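Local atomic coordinates of glucokinase (Enterococcus faecalis, PDB entry 2QM1), a protein that probably phosphorylates glucose with ATP as phosphate donor, as a zinc- and magnesium-binding kinase of the ROK family. Residues B[11-16]-B[73-78]; B[16-21]-B[33-38]; B[140-145]-B[266-271]. One frame throughout, in Å; residues are numbered along the deposited sequence. Where two conformers were deposited one is given.

Contact 1. Residues B[11-16]-B[73-78]; sequences IDLGGT and MGTPGS
Of the flat peptide groups between I11 and G74, the carbonyl of I11 receives G74 N almost head-on at 2.9 Å. L13 N approaches the carbonyl of G74 from a position tilted 24° out of its plane, with N to G74 O 3.1 Å. P76 CD rests 3.1 Å from L13 O, and the side chains of P76 and L13 cross at about a right angle. The two backbone bonds join strands 7-13 and 68-75, parallel neighbours in the N-terminal sheet of the actin-like ATPase fold. The first strand ends within DLGGT, which matches the phosphate-1 loop of that superfamily and would be expected to face the ATP phosphates. On the I11 and M73 face, selenomethionine M73 lays CG against I11 CB at 3.8 Å. Its chain, extended to SE, then bends at chi3 (142°) and brings CE to L13 CD2 at 3.3 Å, tighter than usual for two carbons. Helix 46-60 packs on this face through I50 and I54, with I46 on L13. L13 CD2 also lies 3.5 Å from T75 OG1, whose hydroxyl donates in plane to a lone pair of P76 O at 2.8 Å and ties the strand end to the turn beyond it.

Contact 2. Residues B[16-21]-B[33-38]; sequences TTIKFA and WSIETN
F20 lies along the indole of W33 from CB to the ring. Its CB sits over the six-membered ring of W33, 3.5 Å from that ring's centroid and 18° off the normal, a CH-pi contact. CG and CD2 pass on to W33 NE1, with CD2 at 3.4 Å, while CD1 is near W33 NE1 and CZ2; the phenyl ring forms an offset stack with the five-membered ring, the planes only 6° apart. CE2 and, at the tip, CZ reach I35 CD1, which lies at the edge of the phenyl ring, the CZ distance being 4.1 Å. W33 O also lies in the phenyl plane, at its edge. W33 holds CG in the crowded position between backbone N and carbonyl carbon (chi1 71°), which turns the indole back toward strand 17-24. Its NE1 is hydrogen-bonded to S53 OG, so helix 46-60 helps to fix the ring's rotation.

The two strands form the beta hairpin 17-24/29-36, whose second strand borders the N-terminal sheet within the chain. F20 with W33 and I18 with I35 are hydrogen-bonded antiparallel pairs, each joined by two backbone bonds; I18 N donates to I35 O at 2.8 Å. Beside the aromatic pair, I18 and I35 point the same way and meet at their CD1 atoms, 3.9 Å apart. K19 and S34 occupy the other face, where K19 CG approaches S34 CB at 4.1 Å. Past the strand end, T37 N donates to T16 O at 2.9 Å from well above the carbonyl plane. T37 OG1 touches I18 CG1 at 3.4 Å, while its hydrogen bond goes to G14 O in the preceding glycine loop.

Contact 3. Residues B[140-145]-B[266-271]; sequences ITLGTG and VVIGGG
I140 to L142 and V266 to G269 pair as parallel strands in the middle of the C-terminal sheet of the actin-like ATPase fold, and both strands end in glycine-rich turns. Three backbone bonds zip them together. I140 N donates almost straight to V267 O at 2.9 Å, G269 N returns to I140 O at 2.8 Å, and L142 N reaches G269 O at 2.9 Å, tilted 33° from its carbonyl plane. On one face the aliphatic groups mesh. I140 carries CG1 anti to the backbone N (chi1 168°), while CG2 turns to the neighbouring strand, touching I268 CG1 at 3.9 Å and V266 CG1 at 4.0 Å. I268 CG2 then bears on L142 CD1, the two side chains crossing at an oblique angle. Helix 237-261 packs on this face through L250 and T254.

The end of strand 137-142 and the turn after it read LGTG, as in a phosphate-2 motif, and the GGG after I268 fits the adenosine motif of the same superfamily; both would be expected to help frame the nucleotide site. T141 points to the other face, where its OG1 lies 3.4 Å from G270 CA. G270 has a positive phi (95°), and its CA also makes a CA-H...O contact with L142 O at 3.3 Å, which brings the turn close against the end of the first strand. The side chain of T141 is about 7 Å from the bound magnesium ion, whose site includes N116, N119 and G148. The T141 backbone is hydrogen-bonded to G147 of strand 146-152.

In the fold
Contacts 1 and 2 belong to one mixed sheet in the order 29-36, 17-24, 7-13, 68-75, 112-116; contact 3 lies in a second sheet whose five strands follow the same 3-2-1-4-5 order, the duplicated topology of actin-like ATPases. Along the chain, contact 2 is nested inside the loop that contact 1 closes, and contact 3 follows both. Contacts 1 and 2 share T16, with centres about 10 Å apart; the centre of contact 3 is about 15 Å from that of contact 1 and about 20 Å from that of contact 2, without touching either. As in other actin-like ATPases, the turns 14-16, 143-145 and 270-271 probably line the nucleotide cleft between the two halves.

Contact 1. Residues B[11-16]-B[73-78]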
loop_
_atom_site.group_PDB
_atom_site.type_symbol
_atom_site.label_atom_id
_atom_site.label_comp_id
_atom_site.label_asym_id
_atom_site.label_seq_id
_atom_site.Cartn_x
_atom_site.Cartn_y
_atom_site.Cartn_z
ATOM N N ILE B 11 -2.130 11.014 -23.777
ATOM C CA ILE B 11 -3.540 10.793 -24.090
ATOM C C ILE B 11 -4.244 10.523 -22.778
ATOM O O ILE B 11 -3.807 9.672 -21.985
ATOM C CB ILE B 11 -3.762 9.610 -25.049
ATOM C CG1 ILE B 11 -3.006 9.866 -26.369
ATOM C CG2 ILE B 11 -5.306 9.356 -25.251
ATOM C CD1 ILE B 11 -2.483 8.568 -27.157
ATOM N N ASP B 12 -5.333 11.255 -22.575
ATOM C CA ASP B 12 -6.195 11.070 -21.434
ATOM C C ASP B 12 -7.583 10.580 -21.923
ATOM O O ASP B 12 -8.471 11.363 -22.273
ATOM C CB ASP B 12 -6.206 12.372 -20.617
ATOM C CG ASP B 12 -7.116 12.313 -19.427
ATOM O OD1 ASP B 12 -7.751 11.262 -19.237
ATOM O OD2 ASP B 12 -7.214 13.340 -18.693
ATOM N N LEU B 13 -7.736 9.258 -21.936
ATOM C CA LEU B 13 -8.933 8.584 -22.459
ATOM C C LEU B 13 -9.989 8.491 -21.358
ATOM O O LEU B 13 -9.818 7.720 -20.409
ATOM C CB LEU B 13 -8.578 7.154 -22.954
ATOM C CG LEU B 13 -9.759 6.205 -23.261
ATOM C CD1 LEU B 13 -10.730 6.781 -24.307
ATOM C CD2 LEU B 13 -9.380 4.713 -23.637
ATOM N N GLY B 14 -11.070 9.273 -21.475
ATOM C CA GLY B 14 -12.154 9.242 -20.477
ATOM C C GLY B 14 -13.468 8.738 -21.051
ATOM O O GLY B 14 -13.615 8.637 -22.259
ATOM N N GLY B 15 -14.442 8.426 -20.196
ATOM C CA GLY B 15 -15.731 7.859 -20.691
ATOM C C GLY B 15 -16.513 8.717 -21.683
ATOM O O GLY B 15 -17.288 8.205 -22.507
ATOM N N THR B 16 -16.298 10.030 -21.608
ATOM C CA THR B 16 -16.993 11.019 -22.461
ATOM C C THR B 16 -16.117 11.766 -23.467
ATOM O O THR B 16 -16.582 12.078 -24.584
ATOM C CB THR B 16 -17.614 12.131 -21.592
ATOM O OG1 THR B 16 -17.887 11.625 -20.283
ATOM C CG2 THR B 16 -18.858 12.624 -22.206
HETATM N N MSE B 73 -0.421 6.844 -22.643
HETATM C CA MSE B 73 -1.900 6.923 -22.532
HETATM C C MSE B 73 -2.439 6.451 -21.174
HETATM O O MSE B 73 -2.002 5.451 -20.674
HETATM C CB MSE B 73 -2.556 6.120 -23.683
HETATM C CG MSE B 73 -4.103 6.136 -23.666
HETATM SE SE MSE B 73 -4.698 5.186 -25.251
HETATM C CE MSE B 73 -6.225 4.267 -24.463
ATOM N N GLY B 74 -3.378 7.189 -20.592
ATOM C CA GLY B 74 -4.155 6.724 -19.489
ATOM C C GLY B 74 -5.537 6.265 -19.959
ATOM O O GLY B 74 -6.129 6.884 -20.827
ATOM N N THR B 75 -6.024 5.162 -19.392
ATOM C CA THR B 75 -7.282 4.554 -19.802
ATOM C C THR B 75 -8.042 4.082 -18.568
ATOM O O THR B 75 -7.430 3.631 -17.588
ATOM C CB THR B 75 -7.057 3.322 -20.713
ATOM O OG1 THR B 75 -8.327 2.695 -21.020
ATOM C CG2 THR B 75 -6.171 2.320 -20.017
ATOM N N PRO B 76 -9.373 4.136 -18.631
ATOM C CA PRO B 76 -10.193 3.470 -17.628
ATOM C C PRO B 76 -9.887 1.971 -17.673
ATOM O O PRO B 76 -9.446 1.464 -18.715
ATOM C CB PRO B 76 -11.619 3.722 -18.116
ATOM C CG PRO B 76 -11.512 4.911 -18.984
ATOM C CD PRO B 76 -10.204 4.765 -19.667
ATOM N N GLY B 77 -10.093 1.293 -16.537
ATOM C CA GLY B 77 -9.910 -0.155 -16.378
ATOM C C GLY B 77 -8.542 -0.565 -15.882
ATOM O O GLY B 77 -7.741 0.269 -15.483
ATOM N N SER B 78 -8.233 -1.859 -15.945
ATOM C CA SER B 78 -6.951 -2.281 -15.423
ATOM C C SER B 78 -5.971 -2.699 -16.540
ATOM O O SER B 78 -6.350 -3.246 -17.574
ATOM C CB SER B 78 -7.114 -3.290 -14.294
ATOM O OG SER B 78 -6.735 -4.574 -14.672
#

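Contact 2. Residues B[16-21]-B[33-38]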
loop_
_atom_site.group_PDB
_atom_site.type_symbol
_atom_site.label_atom_id
_atom_site.label_comp_id
_atom_site.label_asym_id
_atom_site.label_seq_id
_atom_site.Cartn_x
_atom_site.Cartn_y
_atom_site.Cartn_z
ATOM N N THR B 16 -16.298 10.030 -21.608
ATOM C CA THR B 16 -16.993 11.019 -22.461
ATOM C C THR B 16 -16.117 11.766 -23.467
ATOM O O THR B 16 -16.582 12.078 -24.584
ATOM C CB THR B 16 -17.614 12.131 -21.592
ATOM O OG1 THR B 16 -17.887 11.625 -20.283
ATOM C CG2 THR B 16 -18.858 12.624 -22.206
ATOM N N THR B 17 -14.878 12.066 -23.045
ATOM C CA THR B 17 -13.905 12.853 -23.822
ATOM C C THR B 17 -12.538 12.159 -23.868
ATOM O O THR B 17 -12.180 11.445 -22.936
ATOM C CB THR B 17 -13.667 14.281 -23.239
ATOM O OG1 THR B 17 -14.665 14.620 -22.260
ATOM C CG2 THR B 17 -13.647 15.305 -24.352
ATOM N N ILE B 18 -11.798 12.348 -24.965
ATOM C CA ILE B 18 -10.415 11.870 -25.050
ATOM C C ILE B 18 -9.610 13.145 -25.261
ATOM O O ILE B 18 -9.875 13.900 -26.215
ATOM C CB ILE B 18 -10.165 10.879 -26.259
ATOM C CG1 ILE B 18 -11.227 9.755 -26.301
ATOM C CG2 ILE B 18 -8.694 10.328 -26.206
ATOM C CD1 ILE B 18 -11.132 8.831 -27.559
ATOM N N LYS B 19 -8.674 13.402 -24.352
ATOM C CA LYS B 19 -7.862 14.603 -24.413
ATOM C C LYS B 19 -6.435 14.226 -24.797
ATOM O O LYS B 19 -5.954 13.208 -24.349
ATOM C CB LYS B 19 -7.816 15.251 -23.060
ATOM C CG LYS B 19 -9.153 15.613 -22.522
ATOM C CD LYS B 19 -8.974 16.771 -21.589
ATOM C CE LYS B 19 -9.903 16.696 -20.444
ATOM N NZ LYS B 19 -9.382 15.591 -19.586
ATOM N N PHE B 20 -5.782 15.079 -25.588
ATOM C CA PHE B 20 -4.408 14.867 -26.059
ATOM C C PHE B 20 -3.586 16.081 -25.694
ATOM O O PHE B 20 -4.129 17.212 -25.584
ATOM C CB PHE B 20 -4.384 14.729 -27.568
ATOM C CG PHE B 20 -5.319 13.700 -28.109
ATOM C CD1 PHE B 20 -4.847 12.461 -28.498
ATOM C CD2 PHE B 20 -6.672 13.979 -28.278
ATOM C CE1 PHE B 20 -5.717 11.498 -29.013
ATOM C CE2 PHE B 20 -7.552 13.005 -28.778
ATOM C CZ PHE B 20 -7.069 11.777 -29.165
ATOM N N ALA B 21 -2.292 15.862 -25.472
ATOM C CA ALA B 21 -1.366 16.988 -25.443
ATOM C C ALA B 21 -0.058 16.564 -26.021
ATOM O O ALA B 21 0.274 15.387 -25.973
ATOM C CB ALA B 21 -1.139 17.509 -24.044
ATOM N N TRP B 33 -5.763 19.252 -27.270
ATOM C CA TRP B 33 -6.965 19.085 -28.104
ATOM C C TRP B 33 -7.789 17.914 -27.619
ATOM O O TRP B 33 -7.333 17.129 -26.770
ATOM C CB TRP B 33 -6.597 18.974 -29.578
ATOM C CG TRP B 33 -5.918 17.693 -30.042
ATOM C CD1 TRP B 33 -6.526 16.625 -30.645
ATOM C CD2 TRP B 33 -4.513 17.386 -30.007
ATOM N NE1 TRP B 33 -5.591 15.658 -30.988
ATOM C CE2 TRP B 33 -4.347 16.089 -30.610
ATOM C CE3 TRP B 33 -3.376 18.072 -29.550
ATOM C CZ2 TRP B 33 -3.094 15.464 -30.737
ATOM C CZ3 TRP B 33 -2.115 17.449 -29.659
ATOM C CH2 TRP B 33 -1.986 16.146 -30.260
ATOM N N SER B 34 -9.035 17.825 -28.048
ATOM C CA SER B 34 -9.848 16.687 -27.595
ATOM C C SER B 34 -10.829 16.240 -28.661
ATOM O O SER B 34 -10.950 16.892 -29.709
ATOM C CB SER B 34 -10.525 16.935 -26.197
ATOM O OG SER B 34 -11.419 18.032 -26.252
ATOM N N ILE B 35 -11.449 15.082 -28.419
ATOM C CA ILE B 35 -12.599 14.596 -29.190
ATOM C C ILE B 35 -13.545 13.870 -28.235
ATOM O O ILE B 35 -13.158 13.547 -27.095
ATOM C CB ILE B 35 -12.202 13.590 -30.319
ATOM C CG1 ILE B 35 -11.697 12.252 -29.690
ATOM C CG2 ILE B 35 -11.210 14.249 -31.329
ATOM C CD1 ILE B 35 -10.903 11.337 -30.567
ATOM N N GLU B 36 -14.766 13.595 -28.704
ATOM C CA GLU B 36 -15.722 12.760 -27.963
ATOM C C GLU B 36 -15.247 11.323 -27.938
ATOM O O GLU B 36 -14.586 10.849 -28.856
ATOM C CB GLU B 36 -17.132 12.786 -28.599
ATOM C CG GLU B 36 -17.617 14.162 -29.021
ATOM C CD GLU B 36 -19.107 14.185 -29.451
ATOM O OE1 GLU B 36 -19.446 13.660 -30.555
ATOM O OE2 GLU B 36 -19.929 14.763 -28.677
ATOM N N THR B 37 -15.643 10.608 -26.909
ATOM C CA THR B 37 -15.361 9.194 -26.826
ATOM C C THR B 37 -16.573 8.492 -27.443
ATOM O O THR B 37 -17.652 8.580 -26.892
ATOM C CB THR B 37 -15.150 8.781 -25.356
ATOM O OG1 THR B 37 -14.265 9.712 -24.703
ATOM C CG2 THR B 37 -14.584 7.342 -25.238
ATOM N N ASN B 38 -16.388 7.840 -28.599
ATOM C CA ASN B 38 -17.429 7.006 -29.227
ATOM C C ASN B 38 -17.440 5.602 -28.637
ATOM O O ASN B 38 -16.574 4.793 -28.954
ATOM C CB ASN B 38 -17.211 6.944 -30.752
ATOM C CG ASN B 38 -18.366 6.261 -31.494
ATOM O OD1 ASN B 38 -19.390 5.953 -30.918
ATOM N ND2 ASN B 38 -18.185 6.026 -32.768
#

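Contact 3. Residues B[140-145]-B[266-271]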
loop_
_atom_site.group_PDB
_atom_site.type_symbol
_atom_site.label_atom_id
_atom_site.label_comp_id
_atom_site.label_asym_id
_atom_site.label_seq_id
_atom_site.Cartn_x
_atom_site.Cartn_y
_atom_site.Cartn_z
ATOM N N ILE B 140 -5.293 10.441 -4.843
ATOM C CA ILE B 140 -6.706 10.085 -4.798
ATOM C C ILE B 140 -7.582 11.123 -5.557
ATOM O O ILE B 140 -7.562 12.326 -5.251
ATOM C CB ILE B 140 -7.210 9.889 -3.342
ATOM C CG1 ILE B 140 -8.722 9.819 -3.297
ATOM C CG2 ILE B 140 -6.807 11.052 -2.459
ATOM C CD1 ILE B 140 -9.300 8.670 -4.009
ATOM N N THR B 141 -8.344 10.648 -6.538
ATOM C CA THR B 141 -9.200 11.537 -7.328
ATOM C C THR B 141 -10.682 11.304 -7.053
ATOM O O THR B 141 -11.186 10.192 -7.159
ATOM C CB THR B 141 -8.867 11.478 -8.827
ATOM O OG1 THR B 141 -9.734 12.361 -9.571
ATOM C CG2 THR B 141 -8.963 10.064 -9.343
ATOM N N LEU B 142 -11.367 12.370 -6.679
ATOM C CA LEU B 142 -12.770 12.292 -6.377
ATOM C C LEU B 142 -13.499 13.011 -7.500
ATOM O O LEU B 142 -13.317 14.200 -7.675
ATOM C CB LEU B 142 -13.061 13.025 -5.056
ATOM C CG LEU B 142 -12.163 12.702 -3.854
ATOM C CD1 LEU B 142 -12.518 13.633 -2.701
ATOM C CD2 LEU B 142 -12.370 11.240 -3.433
ATOM N N GLY B 143 -14.271 12.271 -8.269
ATOM C CA GLY B 143 -15.188 12.837 -9.286
ATOM C C GLY B 143 -16.441 11.988 -9.418
ATOM O O GLY B 143 -17.113 11.713 -8.434
ATOM N N THR B 144 -16.751 11.564 -10.647
ATOM C CA THR B 144 -17.840 10.627 -10.933
ATOM C C THR B 144 -17.655 9.377 -10.142
ATOM O O THR B 144 -18.626 8.819 -9.608
ATOM C CB THR B 144 -17.799 10.129 -12.420
ATOM O OG1 THR B 144 -17.484 11.219 -13.281
ATOM C CG2 THR B 144 -19.126 9.531 -12.819
ATOM N N GLY B 145 -16.399 8.915 -10.131
ATOM C CA GLY B 145 -15.956 7.762 -9.344
ATOM C C GLY B 145 -14.799 8.144 -8.442
ATOM O O GLY B 145 -14.338 9.289 -8.464
ATOM N N VAL B 266 -0.282 12.407 0.551
ATOM C CA VAL B 266 -1.544 12.010 -0.113
ATOM C C VAL B 266 -2.101 13.254 -0.809
ATOM O O VAL B 266 -2.391 14.270 -0.166
ATOM C CB VAL B 266 -2.526 11.429 0.934
ATOM C CG1 VAL B 266 -3.941 11.100 0.350
ATOM C CG2 VAL B 266 -1.873 10.171 1.601
ATOM N N VAL B 267 -2.191 13.191 -2.132
ATOM C CA VAL B 267 -2.698 14.319 -2.939
ATOM C C VAL B 267 -4.158 14.075 -3.332
ATOM O O VAL B 267 -4.462 13.055 -3.942
ATOM C CB VAL B 267 -1.824 14.535 -4.206
ATOM C CG1 VAL B 267 -2.337 15.729 -5.046
ATOM C CG2 VAL B 267 -0.347 14.718 -3.797
ATOM N N ILE B 268 -5.050 15.000 -2.966
ATOM C CA ILE B 268 -6.456 14.910 -3.341
ATOM C C ILE B 268 -6.795 15.733 -4.600
ATOM O O ILE B 268 -6.617 16.945 -4.641
ATOM C CB ILE B 268 -7.395 15.341 -2.191
ATOM C CG1 ILE B 268 -7.095 14.610 -0.862
ATOM C CG2 ILE B 268 -8.872 15.140 -2.588
ATOM C CD1 ILE B 268 -7.414 15.516 0.358
ATOM N N GLY B 269 -7.319 15.070 -5.630
ATOM C CA GLY B 269 -7.597 15.749 -6.895
ATOM C C GLY B 269 -9.019 15.433 -7.340
ATOM O O GLY B 269 -9.759 14.797 -6.609
ATOM N N GLY B 270 -9.361 15.856 -8.561
ATOM C CA GLY B 270 -10.659 15.578 -9.143
ATOM C C GLY B 270 -11.543 16.762 -8.858
ATOM O O GLY B 270 -11.111 17.682 -8.186
ATOM N N GLY B 271 -12.788 16.721 -9.350
ATOM C CA GLY B 271 -13.686 17.858 -9.279
ATOM C C GLY B 271 -13.929 18.393 -7.886
ATOM O O GLY B 271 -13.914 19.596 -7.662
#